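Local coordinates for putative prephenate dehydratase (Streptococcus mutans, PDB 4LUB) that catalyses the decarboxylating dehydration of prephenate to 3-phenylpyruvate in L-phenylalanine biosynthesis, at the interface of chains A and B. Sequence-based numbering; all coordinates share one arbitrary frame. Chains: chain A/B, Putative prephenate dehydratase.

The interface of chains A and B. Residues chain A 205-206, 208, 235, 237, 239; chain B 212, 222-225.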
loop_
_atom_site.group_PDB
_atom_site.type_symbol
_atom_site.label_atom_id
_atom_site.label_comp_id
_atom_site.label_asym_id
_atom_site.label_seq_id
_atom_site.Cartn_x
_atom_site.Cartn_y
_atom_site.Cartn_z
ATOM N N PRO A 205 5.932 1.199 -12.102
ATOM C CA PRO A 205 6.434 0.390 -10.983
ATOM C C PRO A 205 7.485 -0.637 -11.416
ATOM O O PRO A 205 8.214 -1.141 -10.561
ATOM C CB PRO A 205 5.189 -0.325 -10.472
ATOM C CG PRO A 205 4.038 0.438 -10.981
ATOM C CD PRO A 205 4.462 1.177 -12.205
ATOM N N GLY A 206 7.551 -0.950 -12.709
ATOM C CA GLY A 206 8.478 -1.950 -13.220
ATOM C C GLY A 206 9.950 -1.852 -12.842
ATOM O O GLY A 206 10.649 -2.857 -12.858
ATOM N N LEU A 208 11.072 -0.858 -9.835
ATOM C CA LEU A 208 11.220 -0.998 -8.380
ATOM C C LEU A 208 12.329 -1.951 -7.945
ATOM O O LEU A 208 13.066 -1.653 -7.004
ATOM C CB LEU A 208 9.902 -1.458 -7.748
ATOM C CG LEU A 208 9.834 -1.372 -6.219
ATOM C CD1 LEU A 208 10.234 0.020 -5.703
ATOM C CD2 LEU A 208 8.440 -1.739 -5.746
ATOM N N GLY A 235 -2.213 3.420 -12.377
ATOM C CA GLY A 235 -1.008 2.674 -12.692
ATOM C C GLY A 235 0.277 3.443 -12.468
ATOM O O GLY A 235 1.364 2.907 -12.672
ATOM N N TYR A 237 2.409 5.461 -9.466
ATOM C CA TYR A 237 2.541 5.530 -8.020
ATOM C C TYR A 237 3.838 6.188 -7.581
ATOM O O TYR A 237 4.758 6.359 -8.366
ATOM C CB TYR A 237 2.514 4.121 -7.420
ATOM C CG TYR A 237 1.406 3.227 -7.916
ATOM C CD1 TYR A 237 0.214 3.123 -7.222
ATOM C CD2 TYR A 237 1.554 2.486 -9.075
ATOM C CE1 TYR A 237 -0.799 2.304 -7.665
ATOM C CE2 TYR A 237 0.545 1.667 -9.529
ATOM C CZ TYR A 237 -0.630 1.583 -8.822
ATOM O OH TYR A 237 -1.630 0.768 -9.271
ATOM N N PHE A 239 6.588 5.373 -4.259
ATOM C CA PHE A 239 6.886 4.262 -3.356
ATOM C C PHE A 239 7.584 4.714 -2.074
ATOM O O PHE A 239 8.607 5.393 -2.120
ATOM C CB PHE A 239 7.735 3.234 -4.112
ATOM C CG PHE A 239 7.090 2.772 -5.395
ATOM C CD1 PHE A 239 6.184 1.729 -5.396
ATOM C CD2 PHE A 239 7.326 3.449 -6.582
ATOM C CE1 PHE A 239 5.563 1.335 -6.571
ATOM C CE2 PHE A 239 6.714 3.058 -7.756
ATOM C CZ PHE A 239 5.829 1.999 -7.746
ATOM N N LEU B 212 10.960 -9.828 -6.476
ATOM C CA LEU B 212 10.873 -9.000 -7.677
ATOM C C LEU B 212 11.914 -9.318 -8.755
ATOM O O LEU B 212 11.607 -9.247 -9.941
ATOM C CB LEU B 212 10.951 -7.516 -7.310
ATOM C CG LEU B 212 9.635 -6.837 -6.877
ATOM C CD1 LEU B 212 8.698 -7.763 -6.121
ATOM C CD2 LEU B 212 9.901 -5.562 -6.101
ATOM N N LEU B 222 6.436 -5.605 -13.453
ATOM C CA LEU B 222 5.616 -5.318 -12.285
ATOM C C LEU B 222 4.805 -4.062 -12.572
ATOM O O LEU B 222 5.359 -3.039 -12.979
ATOM C CB LEU B 222 6.513 -5.129 -11.054
ATOM C CG LEU B 222 6.045 -4.998 -9.589
ATOM C CD1 LEU B 222 5.387 -3.668 -9.311
ATOM C CD2 LEU B 222 5.144 -6.133 -9.161
ATOM N N THR B 223 3.492 -4.143 -12.383
ATOM C CA THR B 223 2.625 -3.009 -12.688
ATOM C C THR B 223 1.967 -2.440 -11.437
ATOM O O THR B 223 1.372 -1.366 -11.478
ATOM C CB THR B 223 1.530 -3.392 -13.707
ATOM O OG1 THR B 223 0.618 -4.325 -13.111
ATOM C CG2 THR B 223 2.152 -4.015 -14.955
ATOM N N LYS B 224 2.080 -3.169 -10.334
ATOM C CA LYS B 224 1.564 -2.709 -9.051
ATOM C C LYS B 224 2.150 -3.485 -7.884
ATOM O O LYS B 224 2.346 -4.696 -7.978
ATOM C CB LYS B 224 0.037 -2.832 -9.033
ATOM C CG LYS B 224 -0.619 -2.394 -7.738
ATOM C CD LYS B 224 -2.066 -2.841 -7.712
ATOM C CE LYS B 224 -2.579 -3.016 -6.287
ATOM N NZ LYS B 224 -4.072 -3.115 -6.261
ATOM N N ILE B 225 2.401 -2.788 -6.786
ATOM C CA ILE B 225 2.755 -3.430 -5.533
ATOM C C ILE B 225 2.148 -2.681 -4.361
ATOM O O ILE B 225 2.259 -1.463 -4.259
ATOM C CB ILE B 225 4.270 -3.549 -5.325
ATOM C CG1 ILE B 225 4.552 -4.203 -3.969
ATOM C CG2 ILE B 225 4.934 -2.187 -5.420
ATOM C CD1 ILE B 225 5.868 -4.937 -3.897
HETATM O O HOH W 1 1.220 0.371 -13.590
HETATM O O HOH W 2 5.619 -1.145 -14.864
#
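With its CG1 anti to the backbone N (chi1 179°), B:Ile225 turns its CG2 methyl towards chain A, where it meets the tip of A:Leu208, whose own CG lies anti to the backbone N (chi1 -168°). The two side chains run at about a right angle, and CD2 of A:Leu208 rests 3.5 Å from CG2 of B:Ile225. The same methyl also touches the ring of A:Phe239, at 3.8 Å from CE1, so one branch of the isoleucine is shared by a helix residue and a strand residue of the partner. Farther along, CD2 of B:Leu212, on helix 208-216, crosses the end of A:Leu208 obliquely, 4.1 Å from its CD2, bringing the equivalent helices of the two chains into contact.

A:Pro205, in the 3-10 helix 205-207, lies against the start of strand 222-229 of chain B. Its CB packs 3.5 Å from the CD1 methyl of B:Leu222, while the neighbouring ring carbon CG sits 3.3 Å from the carbonyl O of B:Thr223. The A:Gly206 amide is near the B:Leu222 carbonyl, but its hydrogen is turned away from that oxygen; a water 2.9 Å from A:Gly206 N takes the N-H in a bent bond (134° at H) and bridges to B:Leu222 O. A second water joins the carbonyl oxygens of A:Gly235 and B:Thr223, two acceptors that could not bond each other directly. Ring carbon CE2 of A:Tyr237 comes within 3.7 Å of B:Thr223 O. The phenol end meets the extended aliphatic chain of B:Lys224 at an oblique crossing, with OH 3.7 Å from CG, a contact with methylene carbons rather than with the amine.

The patch thus combines a small apolar cluster with water-bridged backbone groups. It belongs to a two-fold interface between ACT-family regions, and its twin occurs with the chains exchanged; by joining helix and strand elements of both copies, it would help hold the ACT regions together in a dimer.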